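Local coordinates for ALDH21) (Physcomitrella patens subsp. patens, PDB 5MZ8), which probably catalyses the NADP(+)-dependent, non-phosphorylating oxidation of D-glyceraldehyde 3-phosphate to 3-phosphoglycerate, as a member of the aldehyde dehydrogenase family, at residues A[71-76]-A[240-245]; A[120-125]-A[218-223]. All coordinates share one frame; numbering follows the deposited sequence.

Interaction 1 of 2, residues A[71-76]-A[240-245]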
ATOM      1  N   PRO A  71      15.612 -23.907  36.182  1.00 34.97           N
ATOM      2  CA  PRO A  71      16.947 -24.365  35.750  1.00 34.89           C
ATOM      3  C   PRO A  71      17.677 -23.282  34.965  1.00 39.95           C
ATOM      4  O   PRO A  71      17.058 -22.515  34.233  1.00 37.67           O
ATOM      5  CB  PRO A  71      16.651 -25.584  34.860  1.00 36.53           C
ATOM      6  CG  PRO A  71      15.261 -25.974  35.164  1.00 41.10           C
ATOM      7  CD  PRO A  71      14.556 -24.707  35.533  1.00 36.72           C
ATOM      8  N   GLN A  72      18.977 -23.156  35.204  1.00 40.53           N
ATOM      9  CA  GLN A  72      19.794 -22.163  34.519  1.00 40.97           C
ATOM     10  C   GLN A  72      20.570 -22.874  33.416  1.00 44.44           C
ATOM     11  O   GLN A  72      21.233 -23.883  33.684  1.00 44.65           O
ATOM     12  CB  GLN A  72      20.718 -21.425  35.497  1.00 42.53           C
ATOM     13  CG  GLN A  72      21.291 -20.146  34.910  1.00 60.46           C
ATOM     14  CD  GLN A  72      22.268 -19.510  35.857  1.00 90.02           C
ATOM     15  OE1 GLN A  72      23.370 -20.027  36.105  1.00 89.80           O
ATOM     16  NE2 GLN A  72      21.900 -18.349  36.376  1.00 81.77           N
ATOM     17  N   ALA A  73      20.433 -22.392  32.170  1.00 39.62           N
ATOM     18  CA  ALA A  73      21.097 -23.022  31.036  1.00 39.54           C
ATOM     19  C   ALA A  73      22.601 -22.844  31.118  1.00 43.83           C
ATOM     20  O   ALA A  73      23.071 -21.812  31.606  1.00 42.26           O
ATOM     21  CB  ALA A  73      20.570 -22.442  29.731  1.00 39.51           C
ATOM     22  N   THR A  74      23.350 -23.871  30.672  1.00 40.82           N
ATOM     23  CA  THR A  74      24.814 -23.857  30.621  1.00 40.14           C
ATOM     24  C   THR A  74      25.235 -23.268  29.255  1.00 42.56           C
ATOM     25  O   THR A  74      24.384 -23.041  28.400  1.00 41.51           O
ATOM     26  CB  THR A  74      25.375 -25.279  30.794  1.00 45.88           C
ATOM     27  OG1 THR A  74      25.023 -26.053  29.646  1.00 43.02           O
ATOM     28  CG2 THR A  74      24.886 -25.967  32.072  1.00 44.87           C
ATOM     29  N   HIS A  75      26.544 -23.058  29.050  1.00 38.82           N
ATOM     30  CA  HIS A  75      27.120 -22.565  27.807  1.00 38.73           C
ATOM     31  C   HIS A  75      26.823 -23.541  26.660  1.00 42.58           C
ATOM     32  O   HIS A  75      26.525 -23.096  25.551  1.00 42.63           O
ATOM     33  CB  HIS A  75      28.636 -22.378  27.978  1.00 40.26           C
ATOM     34  CG  HIS A  75      29.290 -21.750  26.791  1.00 44.18           C
ATOM     35  ND1 HIS A  75      29.683 -22.508  25.697  1.00 46.23           N
ATOM     36  CD2 HIS A  75      29.582 -20.452  26.554  1.00 46.25           C
ATOM     37  CE1 HIS A  75      30.175 -21.645  24.824  1.00 45.91           C
ATOM     38  NE2 HIS A  75      30.127 -20.395  25.291  1.00 46.26           N
ATOM     39  N   LYS A  76      26.907 -24.867  26.935  1.00 38.73           N
ATOM     40  CA  LYS A  76      26.642 -25.940  25.973  1.00 38.27           C
ATOM     41  C   LYS A  76      25.185 -25.913  25.552  1.00 40.78           C
ATOM     42  O   LYS A  76      24.912 -26.110  24.366  1.00 41.12           O
ATOM     43  CB  LYS A  76      27.013 -27.322  26.545  1.00 41.31           C
ATOM     44  CG  LYS A  76      27.301 -28.363  25.470  1.00 54.78           C
ATOM     45  CD  LYS A  76      26.451 -29.615  25.627  1.00 63.73           C
ATOM     46  CE  LYS A  76      26.591 -30.518  24.427  1.00 73.74           C
ATOM     47  NZ  LYS A  76      25.668 -31.683  24.498  1.00 84.76           N
ATOM     48  N   SER A 240      13.747 -21.784  21.757  1.00 30.12           N
ATOM     49  CA  SER A 240      14.472 -22.026  22.994  1.00 30.07           C
ATOM     50  C   SER A 240      14.248 -20.814  23.896  1.00 32.84           C
ATOM     51  O   SER A 240      14.351 -19.681  23.427  1.00 32.11           O
ATOM     52  CB  SER A 240      15.962 -22.250  22.736  1.00 33.18           C
ATOM     53  OG  SER A 240      16.214 -23.555  22.239  1.00 37.23           O
ATOM     54  N   ILE A 241      13.860 -21.051  25.155  1.00 29.04           N
ATOM     55  CA  ILE A 241      13.653 -20.014  26.180  1.00 29.10           C
ATOM     56  C   ILE A 241      14.525 -20.435  27.343  1.00 33.67           C
ATOM     57  O   ILE A 241      14.255 -21.447  28.012  1.00 30.46           O
ATOM     58  CB  ILE A 241      12.164 -19.740  26.552  1.00 32.22           C
ATOM     59  CG1 ILE A 241      11.345 -19.358  25.291  1.00 32.05           C
ATOM     60  CG2 ILE A 241      12.048 -18.654  27.643  1.00 30.24           C
ATOM     61  CD1 ILE A 241       9.969 -19.886  25.316  1.00 38.35           C
ATOM     62  N   LEU A 242      15.657 -19.714  27.477  1.00 32.65           N
ATOM     63  CA  LEU A 242      16.703 -20.010  28.433  1.00 33.82           C
ATOM     64  C   LEU A 242      17.089 -18.847  29.338  1.00 39.56           C
ATOM     65  O   LEU A 242      17.839 -17.968  28.908  1.00 38.30           O
ATOM     66  CB  LEU A 242      17.975 -20.511  27.708  1.00 34.21           C
ATOM     67  CG  LEU A 242      17.803 -21.515  26.576  1.00 39.15           C
ATOM     68  CD1 LEU A 242      18.876 -21.338  25.559  1.00 39.54           C
ATOM     69  CD2 LEU A 242      17.753 -22.942  27.099  1.00 40.46           C
ATOM     70  N   PRO A 243      16.686 -18.861  30.626  1.00 38.16           N
ATOM     71  CA  PRO A 243      17.224 -17.863  31.565  1.00 38.35           C
ATOM     72  C   PRO A 243      18.718 -18.204  31.722  1.00 40.91           C
ATOM     73  O   PRO A 243      19.088 -19.378  31.856  1.00 40.46           O
ATOM     74  CB  PRO A 243      16.431 -18.125  32.862  1.00 40.57           C
ATOM     75  CG  PRO A 243      15.280 -19.015  32.451  1.00 44.70           C
ATOM     76  CD  PRO A 243      15.832 -19.834  31.328  1.00 40.04           C
ATOM     77  N   VAL A 244      19.586 -17.217  31.536  1.00 36.67           N
ATOM     78  CA  VAL A 244      21.018 -17.508  31.587  1.00 36.29           C
ATOM     79  C   VAL A 244      21.737 -16.646  32.615  1.00 42.10           C
ATOM     80  O   VAL A 244      21.329 -15.503  32.893  1.00 41.02           O
ATOM     81  CB  VAL A 244      21.725 -17.469  30.188  1.00 38.87           C
ATOM     82  CG1 VAL A 244      21.078 -18.424  29.193  1.00 38.10           C
ATOM     83  CG2 VAL A 244      21.796 -16.063  29.609  1.00 38.05           C
ATOM     84  N   SER A 245      22.840 -17.204  33.152  1.00 40.87           N
ATOM     85  CA  SER A 245      23.757 -16.540  34.089  1.00 41.50           C
ATOM     86  C   SER A 245      24.477 -15.394  33.374  1.00 44.51           C
ATOM     87  O   SER A 245      24.484 -15.325  32.139  1.00 44.52           O
ATOM     88  CB  SER A 245      24.791 -17.531  34.630  1.00 46.13           C
ATOM     89  OG  SER A 245      25.471 -18.240  33.604  1.00 57.70           O
TER

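Interaction 2 of 2, residues A[120-125]-A[218-223]. With EDO (1,2-ethanediol), chain K.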
ATOM      1  N   GLN A 120      -1.994 -14.244  37.787  1.00 31.25           N
ATOM      2  CA  GLN A 120      -1.507 -14.468  39.155  1.00 30.61           C
ATOM      3  C   GLN A 120       0.014 -14.646  39.200  1.00 34.93           C
ATOM      4  O   GLN A 120       0.661 -14.055  40.062  1.00 33.82           O
ATOM      5  CB  GLN A 120      -2.223 -15.655  39.841  1.00 31.60           C
ATOM      6  CG  GLN A 120      -3.695 -15.404  40.209  1.00 27.69           C
ATOM      7  CD  GLN A 120      -3.937 -14.395  41.311  1.00 42.80           C
ATOM      8  OE1 GLN A 120      -3.172 -14.267  42.270  1.00 47.04           O
ATOM      9  NE2 GLN A 120      -5.053 -13.691  41.236  1.00 28.88           N
ATOM     10  N   THR A 121       0.582 -15.444  38.267  1.00 31.85           N
ATOM     11  CA  THR A 121       2.031 -15.654  38.111  1.00 30.31           C
ATOM     12  C   THR A 121       2.695 -14.311  37.786  1.00 32.49           C
ATOM     13  O   THR A 121       3.719 -13.986  38.373  1.00 32.69           O
ATOM     14  CB  THR A 121       2.295 -16.718  37.030  1.00 34.43           C
ATOM     15  OG1 THR A 121       1.777 -17.973  37.472  1.00 33.25           O
ATOM     16  CG2 THR A 121       3.769 -16.875  36.699  1.00 32.15           C
ATOM     17  N   LEU A 122       2.086 -13.523  36.884  1.00 28.85           N
ATOM     18  CA  LEU A 122       2.544 -12.194  36.466  1.00 28.29           C
ATOM     19  C   LEU A 122       2.648 -11.226  37.651  1.00 28.23           C
ATOM     20  O   LEU A 122       3.677 -10.590  37.811  1.00 25.55           O
ATOM     21  CB  LEU A 122       1.572 -11.677  35.400  1.00 29.19           C
ATOM     22  CG  LEU A 122       1.987 -10.672  34.348  1.00 35.79           C
ATOM     23  CD1 LEU A 122       3.359 -10.978  33.755  1.00 37.08           C
ATOM     24  CD2 LEU A 122       0.983 -10.701  33.212  1.00 37.80           C
ATOM     25  N   THR A 123       1.624 -11.169  38.520  1.00 26.43           N
ATOM     26  CA  THR A 123       1.607 -10.310  39.720  1.00 26.92           C
ATOM     27  C   THR A 123       2.688 -10.747  40.700  1.00 32.44           C
ATOM     28  O   THR A 123       3.387  -9.915  41.265  1.00 31.93           O
ATOM     29  CB  THR A 123       0.211 -10.356  40.368  1.00 33.61           C
ATOM     30  OG1 THR A 123      -0.670  -9.635  39.526  1.00 34.09           O
ATOM     31  CG2 THR A 123       0.169  -9.748  41.789  1.00 33.15           C
ATOM     32  N   MET A 124       2.808 -12.055  40.893  1.00 31.39           N
ATOM     33  CA  MET A 124       3.753 -12.668  41.803  1.00 33.39           C
ATOM     34  C   MET A 124       5.221 -12.370  41.457  1.00 34.36           C
ATOM     35  O   MET A 124       5.960 -11.927  42.334  1.00 32.75           O
ATOM     36  CB  MET A 124       3.468 -14.160  41.876  1.00 37.66           C
ATOM     37  CG  MET A 124       4.187 -14.854  42.979  1.00 44.98           C
ATOM     38  SD  MET A 124       5.313 -16.012  42.205  1.00 52.72           S
ATOM     39  CE  MET A 124       4.243 -17.411  42.033  1.00 48.87           C
ATOM     40  N   GLU A 125       5.636 -12.572  40.192  1.00 28.58           N
ATOM     41  CA  GLU A 125       7.029 -12.360  39.804  1.00 27.36           C
ATOM     42  C   GLU A 125       7.378 -10.908  39.485  1.00 31.12           C
ATOM     43  O   GLU A 125       8.553 -10.572  39.485  1.00 29.92           O
ATOM     44  CB  GLU A 125       7.435 -13.285  38.642  1.00 27.91           C
ATOM     45  CG  GLU A 125       6.788 -12.934  37.313  1.00 32.78           C
ATOM     46  CD  GLU A 125       7.255 -13.738  36.116  1.00 45.32           C
ATOM     47  OE1 GLU A 125       8.230 -14.511  36.252  1.00 34.94           O
ATOM     48  OE2 GLU A 125       6.644 -13.592  35.036  1.00 29.49           O
ATOM     49  N   PRO A 218      11.222 -14.734  34.782  1.00 29.52           N
ATOM     50  CA  PRO A 218      11.212 -15.634  33.609  1.00 28.65           C
ATOM     51  C   PRO A 218       9.995 -16.548  33.451  1.00 32.09           C
ATOM     52  O   PRO A 218       9.878 -17.210  32.417  1.00 31.80           O
ATOM     53  CB  PRO A 218      12.471 -16.476  33.827  1.00 30.06           C
ATOM     54  CG  PRO A 218      12.563 -16.598  35.343  1.00 33.94           C
ATOM     55  CD  PRO A 218      11.917 -15.364  35.935  1.00 30.18           C
ATOM     56  N   LEU A 219       9.123 -16.620  34.465  1.00 27.60           N
ATOM     57  CA  LEU A 219       7.971 -17.525  34.494  1.00 27.38           C
ATOM     58  C   LEU A 219       6.974 -17.285  33.386  1.00 32.58           C
ATOM     59  O   LEU A 219       6.515 -18.255  32.779  1.00 32.53           O
ATOM     60  CB  LEU A 219       7.283 -17.527  35.867  1.00 27.88           C
ATOM     61  CG  LEU A 219       8.216 -17.665  37.083  1.00 33.16           C
ATOM     62  CD1 LEU A 219       7.468 -17.454  38.362  1.00 33.48           C
ATOM     63  CD2 LEU A 219       8.978 -18.995  37.075  1.00 35.89           C
ATOM     64  N   SER A 220       6.673 -16.009  33.073  1.00 30.13           N
ATOM     65  CA  SER A 220       5.765 -15.655  31.980  1.00 29.22           C
ATOM     66  C   SER A 220       6.273 -16.210  30.650  1.00 31.32           C
ATOM     67  O   SER A 220       5.486 -16.795  29.892  1.00 31.60           O
ATOM     68  CB  SER A 220       5.594 -14.145  31.886  1.00 31.01           C
ATOM     69  OG  SER A 220       4.849 -13.689  33.000  1.00 38.41           O
ATOM     70  N   ALA A 221       7.596 -16.086  30.404  1.00 25.05           N
ATOM     71  CA  ALA A 221       8.217 -16.587  29.181  1.00 23.77           C
ATOM     72  C   ALA A 221       8.206 -18.103  29.143  1.00 27.02           C
ATOM     73  O   ALA A 221       8.018 -18.693  28.086  1.00 25.40           O
ATOM     74  CB  ALA A 221       9.633 -16.064  29.047  1.00 23.87           C
ATOM     75  N   LEU A 222       8.351 -18.730  30.305  1.00 26.22           N
ATOM     76  CA  LEU A 222       8.337 -20.181  30.417  1.00 27.02           C
ATOM     77  C   LEU A 222       6.929 -20.757  30.226  1.00 32.22           C
ATOM     78  O   LEU A 222       6.810 -21.876  29.719  1.00 32.14           O
ATOM     79  CB  LEU A 222       9.012 -20.657  31.712  1.00 27.42           C
ATOM     80  CG  LEU A 222      10.507 -20.277  31.871  1.00 32.26           C
ATOM     81  CD1 LEU A 222      11.036 -20.721  33.218  1.00 33.80           C
ATOM     82  CD2 LEU A 222      11.370 -20.816  30.731  1.00 32.36           C
ATOM     83  N   ILE A 223       5.871 -19.965  30.535  1.00 28.88           N
ATOM     84  CA  ILE A 223       4.489 -20.383  30.301  1.00 29.51           C
ATOM     85  C   ILE A 223       4.259 -20.427  28.778  1.00 34.50           C
ATOM     86  O   ILE A 223       3.761 -21.444  28.287  1.00 34.72           O
ATOM     87  CB  ILE A 223       3.438 -19.572  31.131  1.00 32.88           C
ATOM     88  CG1 ILE A 223       3.603 -19.891  32.656  1.00 33.86           C
ATOM     89  CG2 ILE A 223       2.009 -19.875  30.682  1.00 32.40           C
ATOM     90  CD1 ILE A 223       2.765 -19.024  33.662  1.00 40.05           C
TER
HETATM   91  C1  EDO K 507       1.132 -18.993  40.595  1.00 53.25           C
HETATM   92  O1  EDO K 507      -0.053 -19.153  39.807  1.00 55.89           O
HETATM   93  C2  EDO K 507       0.757 -18.575  42.041  1.00 51.00           C
HETATM   94  O2  EDO K 507       0.700 -17.165  42.160  1.00 47.47           O

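Interaction 1 of 2, residues A[71-76]-A[240-245]
Ala-73 and Gln-72 meet the loop after strand 239-241 in two different ways, one apolar and one through a flat amide. The methyl of Ala-73 points at the other segment and settles against Leu-242, with Ala-73 CB 3.8 Å from Leu-242 CB and nearly as close to the CD2 branch. Val-244 offers its CG1 branch to the same methyl from a little farther off, 4.1 Å from CG1 to Ala-73 CB. The backbones are also joined by one weak bond, Ala-73 N to Pro-243 O at 3.3 Å. Strand 239-241 is the outermost strand, within this chain, of the Rossmann-type sheet of the aldehyde dehydrogenase coenzyme domain, and Val-244 also touches Lys-212, an NADP(+)-binding residue. Ile-42 of strand 38-44 packs on Ala-73, Leu-242 and Pro-243. Gln-72 works differently: CG lies anti to the backbone N (chi1 -164°) and the chain runs on extended, which lays one face of the amide over CA and CB of Ser-245. There OE1 of Gln-72 comes to 3.2 Å from CB of Ser-245, while NE2 of Gln-72 lies 3.5 Å from the Ser-245 CA.

Interaction 2 of 2, residues A[120-125]-A[218-223]
Helical segments 120-125 and 219-223 run nearly antiparallel, their local axes inclined at 154° and 10.0 Å apart at closest approach. The motif is a helix N-terminus gripped by a carboxylate from another helix: Glu-125 accepts from the amides of Leu-219 and Ser-220. The second helix belongs to the Rossmann-type coenzyme domain, following strand 209-212 and the NADP(+)-binding Ser-215. With CG of Glu-125 between the backbone N and carbonyl carbon (chi1 70°) and the chain extended beyond it, both oxygens reach the helix end. Leu-219 N donates to the syn lone pair of Glu-125 OE1 at 2.9 Å. On the other oxygen, Glu-125 OE2 takes Ser-220 N at 3.1 Å from the syn side, tilted 24° out of the carboxylate plane. Together with a bond from the Ser-220 hydroxyl, these hold the rotation of the buried carboxylate, whose negative charge would probably be favoured by the helix dipole. Farther along, Thr-121 turns its CG2 methyl to Leu-219 CB at 3.7 Å, and the same methyl meets CD1 of Ile-223 tip to tip; the Thr-121 hydroxyl is hydrogen-bonded to the carbonyl O of Glu-117. The third bond to the carboxylate is the shortest, 2.7 Å from Ser-220 OG to Glu-125 OE2, nearly in line with the C-O bond.

Overall arrangement
Both contacts are buried and pack N-terminal elements against the Rossmann-type part of the same coenzyme domain, interaction 2 being nested inside the loop closed by interaction 1. Their centres lie about 17 Å apart, yet they touch: helix 219-229 leads into strand 239-241, and Ile-241 packs on Ala-221 and Leu-222, Pro-243 on Pro-218. Strand 66-71, which leads into 71-76, also covers Leu-219 and Leu-222. Interaction 2 lies deeper, 16 Å from the chain centre against 22 Å, and relies on a carboxylate, probably ionised, held by two backbone amides and a serine hydroxyl. Interaction 1, with partly exposed Gln-72 and Ser-245, relies on van der Waals contact and one weak backbone bond.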